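Local coordinates for EAL/GGDEF domain protein (Methylococcus capsulatus, PDB 3ICL) that is of unknown function but contains a GGDEF-family domain, built as a central beta-sheet flanked by helices, at residues I119-I125 / K154-F160; A59-I64 / G105-F110; V31-F35 / L138-D143; L7-F13 / T73-I77. The protein carries 1 engineered substitution. The contacts are given in a common frame with arbitrary orientation. Numbering follows the deposited sequence.

Interaction 1 of 4, residues I119-I125 / K154-F160. With SO4 (sulfate ion), chain E.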
# COMPACT_ATOMS: atom_id res chain seq x y z
N ILE A 119 -9.99 -5.32 9.51
CA ILE A 119 -10.10 -4.93 8.12
C ILE A 119 -9.64 -6.06 7.22
O ILE A 119 -8.85 -6.92 7.64
CB ILE A 119 -9.24 -3.69 7.77
CG1 ILE A 119 -7.78 -3.94 8.14
CG2 ILE A 119 -9.80 -2.45 8.47
CD1 ILE A 119 -6.84 -2.86 7.69
N SER A 120 -10.15 -6.07 6.00
CA SER A 120 -9.76 -7.06 5.00
C SER A 120 -8.89 -6.25 4.04
O SER A 120 -9.22 -5.11 3.70
CB SER A 120 -11.00 -7.63 4.30
OG SER A 120 -11.78 -6.60 3.74
N VAL A 121 -7.77 -6.82 3.60
CA VAL A 121 -6.82 -6.11 2.74
C VAL A 121 -6.42 -6.86 1.47
O VAL A 121 -6.28 -8.08 1.47
CB VAL A 121 -5.51 -5.81 3.54
CG1 VAL A 121 -4.48 -5.15 2.65
CG2 VAL A 121 -5.82 -4.93 4.74
N SER A 122 -6.25 -6.11 0.38
CA SER A 122 -5.82 -6.69 -0.90
C SER A 122 -4.67 -5.86 -1.43
O SER A 122 -4.75 -4.63 -1.47
CB SER A 122 -6.95 -6.71 -1.93
OG SER A 122 -7.86 -7.76 -1.68
N ILE A 123 -3.59 -6.52 -1.84
CA ILE A 123 -2.42 -5.82 -2.34
C ILE A 123 -1.99 -6.23 -3.74
O ILE A 123 -1.86 -7.42 -4.04
CB ILE A 123 -1.22 -6.03 -1.39
CG1 ILE A 123 -1.58 -5.56 0.02
CG2 ILE A 123 -0.01 -5.28 -1.93
CD1 ILE A 123 -0.48 -5.81 1.05
N GLY A 124 -1.76 -5.23 -4.59
CA GLY A 124 -1.29 -5.50 -5.94
C GLY A 124 0.17 -5.08 -5.99
O GLY A 124 0.53 -4.05 -5.42
N ILE A 125 0.95 -5.76 -6.68
CA ILE A 125 2.36 -5.41 -6.67
C ILE A 125 2.94 -5.20 -8.07
O ILE A 125 2.68 -5.98 -8.99
CB ILE A 125 3.24 -6.48 -5.96
CG1 ILE A 125 2.93 -6.56 -4.46
CG2 ILE A 125 4.71 -6.11 -6.11
CD1 ILE A 125 3.55 -7.74 -3.76
N LYS A 154 -9.54 -12.13 -0.05
CA LYS A 154 -9.14 -11.03 0.83
C LYS A 154 -7.87 -11.40 1.60
O LYS A 154 -7.49 -12.57 1.66
CB LYS A 154 -10.26 -10.68 1.82
CG LYS A 154 -10.59 -11.76 2.84
CD LYS A 154 -11.70 -11.27 3.78
CE LYS A 154 -12.04 -12.30 4.85
NZ LYS A 154 -12.64 -13.54 4.27
N ASN A 155 -7.23 -10.38 2.18
CA ASN A 155 -6.00 -10.54 2.95
C ASN A 155 -4.96 -11.26 2.10
O ASN A 155 -4.27 -12.17 2.55
CB ASN A 155 -6.27 -11.28 4.25
CG ASN A 155 -7.31 -10.56 5.10
OD1 ASN A 155 -7.32 -9.33 5.16
ND2 ASN A 155 -8.18 -11.32 5.75
N ASN A 156 -4.84 -10.79 0.87
CA ASN A 156 -3.93 -11.39 -0.11
C ASN A 156 -3.17 -10.36 -0.91
O ASN A 156 -3.42 -9.16 -0.82
CB ASN A 156 -4.75 -12.24 -1.07
CG ASN A 156 -5.88 -11.46 -1.73
OD1 ASN A 156 -6.24 -10.37 -1.28
ND2 ASN A 156 -6.45 -12.01 -2.79
N TYR A 157 -2.24 -10.85 -1.72
CA TYR A 157 -1.46 -9.99 -2.58
C TYR A 157 -1.15 -10.75 -3.85
O TYR A 157 -1.22 -11.98 -3.88
CB TYR A 157 -0.17 -9.54 -1.89
CG TYR A 157 0.93 -10.59 -1.75
CD1 TYR A 157 1.75 -10.93 -2.84
CD2 TYR A 157 1.18 -11.20 -0.53
CE1 TYR A 157 2.79 -11.86 -2.70
CE2 TYR A 157 2.22 -12.13 -0.38
CZ TYR A 157 3.01 -12.45 -1.46
OH TYR A 157 4.04 -13.35 -1.30
N GLN A 158 -0.83 -10.03 -4.91
CA GLN A 158 -0.45 -10.67 -6.15
C GLN A 158 0.30 -9.69 -7.04
O GLN A 158 0.06 -8.48 -6.99
CB GLN A 158 -1.68 -11.24 -6.88
CG GLN A 158 -2.54 -10.26 -7.61
CD GLN A 158 -3.60 -10.96 -8.43
OE1 GLN A 158 -4.46 -11.66 -7.89
NE2 GLN A 158 -3.54 -10.80 -9.75
N PHE A 159 1.24 -10.23 -7.81
CA PHE A 159 2.04 -9.41 -8.71
C PHE A 159 1.29 -9.20 -10.02
O PHE A 159 0.50 -10.04 -10.42
CB PHE A 159 3.37 -10.09 -9.04
CG PHE A 159 4.34 -10.12 -7.91
CD1 PHE A 159 4.29 -11.13 -6.96
CD2 PHE A 159 5.34 -9.15 -7.81
CE1 PHE A 159 5.23 -11.18 -5.93
CE2 PHE A 159 6.28 -9.19 -6.79
CZ PHE A 159 6.23 -10.21 -5.84
N PHE A 160 1.57 -8.08 -10.68
CA PHE A 160 0.95 -7.80 -11.96
C PHE A 160 1.46 -8.84 -12.96
O PHE A 160 2.63 -9.22 -12.92
CB PHE A 160 1.35 -6.40 -12.43
CG PHE A 160 0.86 -6.06 -13.82
CD1 PHE A 160 1.75 -6.05 -14.90
CD2 PHE A 160 -0.48 -5.80 -14.06
CE1 PHE A 160 1.30 -5.78 -16.19
CE2 PHE A 160 -0.94 -5.52 -15.34
CZ PHE A 160 -0.04 -5.51 -16.41
S SO4 E . -9.76 -15.47 2.17
O1 SO4 E . -10.51 -16.26 3.17
O2 SO4 E . -9.15 -16.38 1.18
O3 SO4 E . -10.68 -14.55 1.47
O4 SO4 E . -8.71 -14.70 2.85
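Ile125 loses more surface to the partner strand than any other residue here. Ile125 N donates to Gln158 O (2.9 Å), while Ile125 O accepts from Phe160 N (2.9 Å). Its side chain shares a face of the sheet with two aromatic residues: Ile125 CD1 lies 3.8 Å from Tyr157 CD1 and over one face of the Phe159 ring, and Ile125 CG2 comes within 3.5 Å of Phe159 CE2. Two residues earlier, Ile123 repeats the parallel ladder, with Ile123 N bonded to Asn156 O (2.8 Å) and Gln158 N to Ile123 O (2.9 Å); Ile123 CB packs 3.7 Å from Tyr157 CB. These strands, 13° from parallel, are the two ends of a beta-alpha-beta crossover through helix 135-152, which places 156-159 at an edge of the GGDEF domain's central sheet. Where the ladder begins, the backbone of Asn155 takes a left-handed conformation, and its side chain supplies the acceptor: Val121 N donates to Asn155 OD1 at 3.0 Å.

Interaction 2 of 4, residues A59-I64 / G105-F110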
# COMPACT_ATOMS: atom_id res chain seq x y z
N ALA A 59 -4.48 4.79 11.67
CA ALA A 59 -3.85 3.66 12.36
C ALA A 59 -3.34 2.66 11.33
O ALA A 59 -2.35 1.96 11.56
CB ALA A 59 -4.86 2.99 13.29
N THR A 60 -4.01 2.58 10.19
CA THR A 60 -3.61 1.67 9.12
C THR A 60 -2.34 2.19 8.45
O THR A 60 -1.41 1.43 8.16
CB THR A 60 -4.73 1.53 8.06
OG1 THR A 60 -5.90 0.97 8.67
CG2 THR A 60 -4.28 0.63 6.92
N ALA A 61 -2.30 3.50 8.23
CA ALA A 61 -1.15 4.15 7.61
C ALA A 61 0.11 3.97 8.44
O ALA A 61 1.20 3.79 7.91
CB ALA A 61 -1.44 5.63 7.43
N GLU A 62 -0.04 4.04 9.76
CA GLU A 62 1.10 3.89 10.65
C GLU A 62 1.59 2.45 10.70
O GLU A 62 2.79 2.20 10.72
CB GLU A 62 0.74 4.38 12.06
CG GLU A 62 0.30 5.84 12.06
CD GLU A 62 -0.27 6.28 13.40
OE1 GLU A 62 -0.87 5.45 14.10
OE2 GLU A 62 -0.13 7.48 13.73
N ARG A 63 0.66 1.49 10.72
CA ARG A 63 1.06 0.09 10.75
C ARG A 63 1.76 -0.28 9.45
O ARG A 63 2.65 -1.12 9.43
CB ARG A 63 -0.15 -0.82 10.96
CG ARG A 63 -0.75 -0.72 12.35
CD ARG A 63 -1.74 -1.83 12.62
NE ARG A 63 -2.43 -1.64 13.89
CZ ARG A 63 -3.39 -2.43 14.35
NH1 ARG A 63 -3.78 -3.48 13.64
NH2 ARG A 63 -3.99 -2.15 15.50
N ILE A 64 1.35 0.36 8.35
CA ILE A 64 1.99 0.09 7.07
C ILE A 64 3.43 0.57 7.14
O ILE A 64 4.35 -0.13 6.71
CB ILE A 64 1.26 0.80 5.92
CG1 ILE A 64 -0.12 0.16 5.72
CG2 ILE A 64 2.08 0.70 4.65
CD1 ILE A 64 -0.98 0.83 4.64
N GLY A 105 0.72 -7.16 9.98
CA GLY A 105 0.41 -6.05 10.86
C GLY A 105 -1.05 -5.64 10.78
O GLY A 105 -1.67 -5.33 11.80
N LEU A 106 -1.62 -5.64 9.57
CA LEU A 106 -3.01 -5.24 9.38
C LEU A 106 -4.04 -6.31 9.73
O LEU A 106 -5.24 -6.03 9.75
CB LEU A 106 -3.23 -4.77 7.94
CG LEU A 106 -2.36 -3.60 7.47
CD1 LEU A 106 -2.79 -3.15 6.07
CD2 LEU A 106 -2.46 -2.44 8.45
N ALA A 107 -3.58 -7.53 9.99
CA ALA A 107 -4.49 -8.61 10.36
C ALA A 107 -4.81 -8.48 11.85
O ALA A 107 -5.74 -9.11 12.35
CB ALA A 107 -3.85 -9.96 10.08
N GLN A 108 -4.02 -7.68 12.55
CA GLN A 108 -4.25 -7.46 13.98
C GLN A 108 -5.47 -6.56 14.13
O GLN A 108 -5.69 -5.67 13.31
CB GLN A 108 -3.03 -6.80 14.62
CG GLN A 108 -1.77 -7.63 14.58
CD GLN A 108 -0.54 -6.84 14.99
OE1 GLN A 108 -0.23 -5.82 14.38
NE2 GLN A 108 0.16 -7.31 16.02
N PRO A 109 -6.27 -6.77 15.18
CA PRO A 109 -7.46 -5.93 15.36
C PRO A 109 -7.15 -4.45 15.63
O PRO A 109 -6.06 -4.11 16.10
CB PRO A 109 -8.18 -6.58 16.54
CG PRO A 109 -7.76 -8.03 16.43
CD PRO A 109 -6.29 -7.91 16.12
N PHE A 110 -8.11 -3.60 15.31
CA PHE A 110 -8.01 -2.16 15.55
C PHE A 110 -9.10 -1.93 16.59
O PHE A 110 -10.29 -2.02 16.28
CB PHE A 110 -8.34 -1.38 14.28
CG PHE A 110 -7.26 -1.43 13.24
CD1 PHE A 110 -6.19 -0.53 13.27
CD2 PHE A 110 -7.31 -2.38 12.22
CE1 PHE A 110 -5.19 -0.57 12.30
CE2 PHE A 110 -6.31 -2.43 11.24
CZ PHE A 110 -5.25 -1.52 11.28
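In this GGDEF domain two helices, 50-67 and 96-106, lie close together against the central sheet, and segment 105-110 leads from the end of the second helix into the small two-stranded hairpin of 110-112 and 115-117. Arg63, from the first helix, does most of the joining. By hydrogen bonding, its guanidinium donates to carbonyl groups of the loop: Arg63 NH1 donates to Gln108 O at 2.9 Å and Arg63 NH2 to Pro109 O at 2.9 Å, with weak bonds from NH1 to Gly105 O and to Pro109 O, each 3.4 Å long. The extended side chain thus reaches across to a group of carbonyl oxygens that the curving backbone turns toward it. Apolar contacts lie alongside. Leu106 CD2 packs against Arg63 CB (3.8 Å) and Thr60 CG2 (3.9 Å), Leu106 CD1 is 4.3 Å from Ile64 CG1, and Ala59 CB is 3.7 Å from Phe110 CE1. Leu36 of strand 32-38 touches both Ile64 and Leu106, which places the contact on the sheet. The remaining interaction is a cation-pi stack, in which the guanidinium lies flat on the Phe110 ring with the two planes only 11° apart; Arg63 CZ sits 3.7 Å from the ring centroid, and its closest ring atom is Phe110 CE1, at 3.3 Å.

Interaction 3 of 4, residues V31-F35 / L138-D143. With SO4 (sulfate ion), chain D.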
# COMPACT_ATOMS: atom_id res chain seq x y z
N VAL A 31 12.85 -0.92 -8.04
CA VAL A 31 11.83 -0.12 -7.40
C VAL A 31 10.62 -1.03 -7.45
O VAL A 31 10.37 -1.68 -8.47
CB VAL A 31 11.53 1.17 -8.18
CG1 VAL A 31 10.26 1.81 -7.65
CG2 VAL A 31 12.69 2.13 -8.07
N VAL A 32 9.89 -1.10 -6.35
CA VAL A 32 8.69 -1.91 -6.31
C VAL A 32 7.56 -1.07 -5.74
O VAL A 32 7.75 -0.32 -4.78
CB VAL A 32 8.87 -3.17 -5.44
CG1 VAL A 32 7.57 -3.97 -5.41
CG2 VAL A 32 10.01 -4.01 -5.99
N LEU A 33 6.39 -1.20 -6.35
CA LEU A 33 5.22 -0.44 -5.94
C LEU A 33 4.12 -1.38 -5.46
O LEU A 33 3.77 -2.35 -6.14
CB LEU A 33 4.72 0.37 -7.12
CG LEU A 33 4.09 1.75 -6.91
CD1 LEU A 33 5.04 2.66 -6.14
CD2 LEU A 33 3.79 2.33 -8.28
N LEU A 34 3.60 -1.11 -4.27
CA LEU A 34 2.50 -1.89 -3.72
C LEU A 34 1.31 -0.95 -3.67
O LEU A 34 1.44 0.21 -3.29
CB LEU A 34 2.83 -2.40 -2.30
CG LEU A 34 3.61 -3.72 -2.17
CD1 LEU A 34 4.90 -3.65 -2.96
CD2 LEU A 34 3.88 -4.00 -0.70
N PHE A 35 0.15 -1.45 -4.09
CA PHE A 35 -1.07 -0.66 -4.08
C PHE A 35 -2.00 -1.43 -3.15
O PHE A 35 -2.46 -2.52 -3.48
CB PHE A 35 -1.67 -0.58 -5.49
CG PHE A 35 -2.28 0.75 -5.84
CD1 PHE A 35 -3.30 1.30 -5.06
CD2 PHE A 35 -1.85 1.46 -6.96
CE1 PHE A 35 -3.89 2.52 -5.40
CE2 PHE A 35 -2.44 2.68 -7.31
CZ PHE A 35 -3.46 3.21 -6.53
N LEU A 138 3.64 1.88 -13.79
CA LEU A 138 3.88 1.06 -12.62
C LEU A 138 2.68 1.09 -11.67
O LEU A 138 2.20 0.04 -11.22
CB LEU A 138 5.14 1.53 -11.90
CG LEU A 138 5.86 0.49 -11.03
CD1 LEU A 138 6.33 -0.68 -11.91
CD2 LEU A 138 7.05 1.14 -10.34
N LEU A 139 2.19 2.29 -11.38
CA LEU A 139 1.04 2.47 -10.50
C LEU A 139 -0.22 1.81 -11.06
O LEU A 139 -0.92 1.08 -10.35
CB LEU A 139 0.78 3.97 -10.29
CG LEU A 139 1.68 4.67 -9.28
CD1 LEU A 139 1.64 6.18 -9.49
CD2 LEU A 139 1.23 4.30 -7.87
N ARG A 140 -0.51 2.07 -12.33
CA ARG A 140 -1.67 1.48 -12.97
C ARG A 140 -1.60 -0.03 -12.97
O ARG A 140 -2.61 -0.71 -12.79
CB ARG A 140 -1.80 2.00 -14.41
CG ARG A 140 -2.25 3.45 -14.49
CD ARG A 140 -2.24 3.95 -15.92
NE ARG A 140 -3.09 3.13 -16.80
CZ ARG A 140 -3.24 3.36 -18.10
NH1 ARG A 140 -2.59 4.37 -18.67
NH2 ARG A 140 -4.02 2.58 -18.83
N ASN A 141 -0.40 -0.57 -13.16
CA ASN A 141 -0.24 -2.02 -13.18
C ASN A 141 -0.37 -2.60 -11.77
O ASN A 141 -0.96 -3.66 -11.59
CB ASN A 141 1.11 -2.39 -13.83
CG ASN A 141 1.10 -2.20 -15.34
OD1 ASN A 141 2.15 -2.21 -15.99
ND2 ASN A 141 -0.09 -2.02 -15.91
N ALA A 142 0.16 -1.91 -10.77
CA ALA A 142 0.02 -2.40 -9.39
C ALA A 142 -1.46 -2.32 -9.01
O ALA A 142 -1.99 -3.17 -8.30
CB ALA A 142 0.86 -1.55 -8.43
N ASP A 143 -2.12 -1.28 -9.52
CA ASP A 143 -3.54 -1.06 -9.24
C ASP A 143 -4.36 -2.20 -9.84
O ASP A 143 -5.26 -2.74 -9.20
CB ASP A 143 -3.98 0.29 -9.83
CG ASP A 143 -5.26 0.82 -9.20
OD1 ASP A 143 -5.45 0.63 -7.98
OD2 ASP A 143 -6.07 1.43 -9.93
S SO4 D . -3.41 4.21 -22.31
O1 SO4 D . -2.90 2.92 -21.81
O2 SO4 D . -3.19 5.27 -21.30
O3 SO4 D . -2.71 4.57 -23.56
O4 SO4 D . -4.86 4.08 -22.57
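Leu33 and Phe35 stand out from one face of strand 32-38 as two large bumps, and helix 135-152 receives them on a surface made uneven by two leucines and an alanine. The branched end of Leu33 pushes in beside Leu138 and Leu139: Leu33 CD2 is 3.9 Å from Leu138 CG and 3.3 Å from Leu139 CD2. Ala142, one helical turn after Leu138, leaves a shallow place where the backbones draw together, with its CA 5.7 Å from Phe35 CA and its CB 3.8 Å from Leu33 O. Helix and strand segments cross at -46° with their axes 7.6 Å apart, an alpha/beta layer in which this helix packs on one face of the GGDEF domain's central sheet, beside helix 10-23; strand 32-38 is the sheet's middle strand. The Phe35 ring fills the space next to the alanine. Ala142 CB meets the edge of the ring, Phe35 CD2 lies 3.5 Å from Leu139 O, and Asp143 OD1 hangs over a ring face, 3.6 Å from Phe35 CE1. At the other end Val31 CG1 makes a looser fit, 4.2 Å from Leu138 CD2. Arg140, whose CA-to-CB bond points away, binds a sulfate ion through Arg140 NH1, 2.8 Å from sulfate O2.

Interaction 4 of 4, residues L7-F13 / T73-I77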
# COMPACT_ATOMS: atom_id res chain seq x y z
N LEU A 7 0.39 11.15 6.44
CA LEU A 7 1.29 10.64 5.40
C LEU A 7 1.63 11.74 4.40
O LEU A 7 0.97 12.77 4.35
CB LEU A 7 0.62 9.49 4.63
CG LEU A 7 0.35 8.17 5.34
CD1 LEU A 7 -0.36 7.21 4.39
CD2 LEU A 7 1.65 7.57 5.84
N PRO A 8 2.68 11.53 3.59
CA PRO A 8 3.11 12.51 2.59
C PRO A 8 2.01 12.73 1.54
O PRO A 8 1.18 11.84 1.31
CB PRO A 8 4.34 11.85 1.97
CG PRO A 8 4.91 11.07 3.12
CD PRO A 8 3.68 10.45 3.73
N ASN A 9 2.00 13.91 0.93
CA ASN A 9 1.02 14.23 -0.10
C ASN A 9 1.25 13.38 -1.33
O ASN A 9 2.28 12.73 -1.48
CB ASN A 9 1.12 15.71 -0.53
CG ASN A 9 0.82 16.67 0.59
OD1 ASN A 9 -0.14 16.49 1.35
ND2 ASN A 9 1.63 17.72 0.70
N ARG A 10 0.26 13.40 -2.23
CA ARG A 10 0.32 12.65 -3.48
C ARG A 10 1.48 13.20 -4.31
O ARG A 10 2.16 12.46 -5.02
CB ARG A 10 -1.02 12.83 -4.22
CG ARG A 10 -1.11 12.20 -5.60
CD ARG A 10 -0.66 10.75 -5.60
NE ARG A 10 -1.21 9.99 -4.49
CZ ARG A 10 -0.80 8.77 -4.16
NH1 ARG A 10 0.16 8.18 -4.86
NH2 ARG A 10 -1.31 8.15 -3.11
N GLN A 11 1.71 14.51 -4.22
CA GLN A 11 2.78 15.17 -4.96
C GLN A 11 4.15 14.71 -4.48
O GLN A 11 5.05 14.44 -5.28
CB GLN A 11 2.68 16.69 -4.80
CG GLN A 11 3.78 17.47 -5.51
CD GLN A 11 3.73 17.33 -7.01
OE1 GLN A 11 2.73 17.68 -7.65
NE2 GLN A 11 4.80 16.81 -7.59
N LEU A 12 4.32 14.64 -3.16
CA LEU A 12 5.59 14.22 -2.59
C LEU A 12 5.84 12.75 -2.92
O LEU A 12 6.96 12.36 -3.25
CB LEU A 12 5.59 14.42 -1.07
CG LEU A 12 6.89 14.04 -0.36
CD1 LEU A 12 8.08 14.75 -1.01
CD2 LEU A 12 6.78 14.40 1.12
N PHE A 13 4.79 11.93 -2.84
CA PHE A 13 4.95 10.52 -3.17
C PHE A 13 5.44 10.43 -4.62
O PHE A 13 6.36 9.69 -4.94
CB PHE A 13 3.63 9.77 -3.02
CG PHE A 13 3.70 8.32 -3.43
CD1 PHE A 13 3.58 7.96 -4.77
CD2 PHE A 13 3.96 7.33 -2.49
CE1 PHE A 13 3.70 6.62 -5.17
CE2 PHE A 13 4.08 5.99 -2.87
CZ PHE A 13 3.96 5.64 -4.22
N THR A 73 8.28 5.12 1.03
CA THR A 73 7.24 6.14 1.16
C THR A 73 5.85 5.54 1.04
O THR A 73 5.62 4.65 0.22
CB THR A 73 7.40 7.24 0.09
OG1 THR A 73 8.71 7.81 0.20
CG2 THR A 73 6.37 8.34 0.29
N VAL A 74 4.93 6.02 1.86
CA VAL A 74 3.55 5.56 1.86
C VAL A 74 2.64 6.78 1.72
O VAL A 74 2.89 7.80 2.36
CB VAL A 74 3.20 4.82 3.18
CG1 VAL A 74 1.77 4.33 3.14
CG2 VAL A 74 4.17 3.67 3.40
N ALA A 75 1.61 6.68 0.90
CA ALA A 75 0.68 7.80 0.70
C ALA A 75 -0.72 7.27 0.40
O ALA A 75 -0.88 6.26 -0.28
CB ALA A 75 1.17 8.69 -0.43
N ARG A 76 -1.73 7.97 0.89
CA ARG A 76 -3.12 7.57 0.70
C ARG A 76 -3.68 8.04 -0.64
O ARG A 76 -3.23 9.05 -1.18
CB ARG A 76 -3.97 8.14 1.85
CG ARG A 76 -5.41 7.65 1.90
CD ARG A 76 -6.05 7.99 3.24
NE ARG A 76 -6.20 9.43 3.45
CZ ARG A 76 -7.33 10.10 3.27
NH1 ARG A 76 -8.43 9.46 2.89
NH2 ARG A 76 -7.37 11.41 3.48
N ILE A 77 -4.63 7.30 -1.18
CA ILE A 77 -5.26 7.68 -2.43
C ILE A 77 -6.64 7.05 -2.57
O ILE A 77 -6.90 5.99 -2.02
CB ILE A 77 -4.37 7.30 -3.66
CG1 ILE A 77 -4.92 7.99 -4.92
CG2 ILE A 77 -4.34 5.79 -3.85
CD1 ILE A 77 -4.05 7.78 -6.15
O HOH W 1 -3.71 11.14 -2.99
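Three side chains of segment 7-13 adopt different shapes to fit the outer strand 73-77. Arg10 leaves its helix with chi1 t, then bends through p at chi2 and chi3, so that the guanidinium folds back over the strand. There it lies between Ala75 CB on one face and Ile77 CD1 on the other, and Arg10 NH2 donates to Arg76 O at 2.9 Å. Arg10 NH1 also bonds to Thr83 OG1 of the neighbouring strand. A water reinforces the link, accepting from Arg10 NE (3.1 Å) and donating to Arg76 O (2.8 Å). Phe13, also t at chi1, directs its ring to the strand: Phe13 CD2 is 3.7 Å from Ala75 CB and 3.8 Å from Thr73 CG2. Leu7, in the mt rotamer, places its CD1 3.8 Å from Val74 CG1, and Pro8 CD touches Val74 O at 3.1 Å. The side chain of Arg76 leads away, to a salt bridge with Asp2. The contact ties helix 10-23 and the loop before it to an edge strand of the GGDEF domain's central sheet. Between these segments the polar link ends on main chain, at Arg76 O, whereas the small side chain of Ala75 lets Phe13 and the guanidinium approach.

Interactions 1, 3 and 4 all reach the central sheet, with interactions 1 and 4 at its two edges, their centres about 19 Å apart. Interaction 3 lies between them: Gly124 O is 2.9 Å from Phe35 N, a probable hydrogen bond to interaction 1, and Phe35 CE1 packs 3.6 Å from Ile77 CG2 of interaction 4. Interaction 2, whose centre is about 20 Å from that of interaction 3, joins helix 50-67 to the end of helix 96-106 and the loop that follows. It touches interaction 1 where Ile119 CD1 meets Phe110 CE2 (3.6 Å), and interaction 4 where Ala61 CB meets Leu7 CD1 (3.6 Å). Both sulfates probably come from the crystallisation liquor.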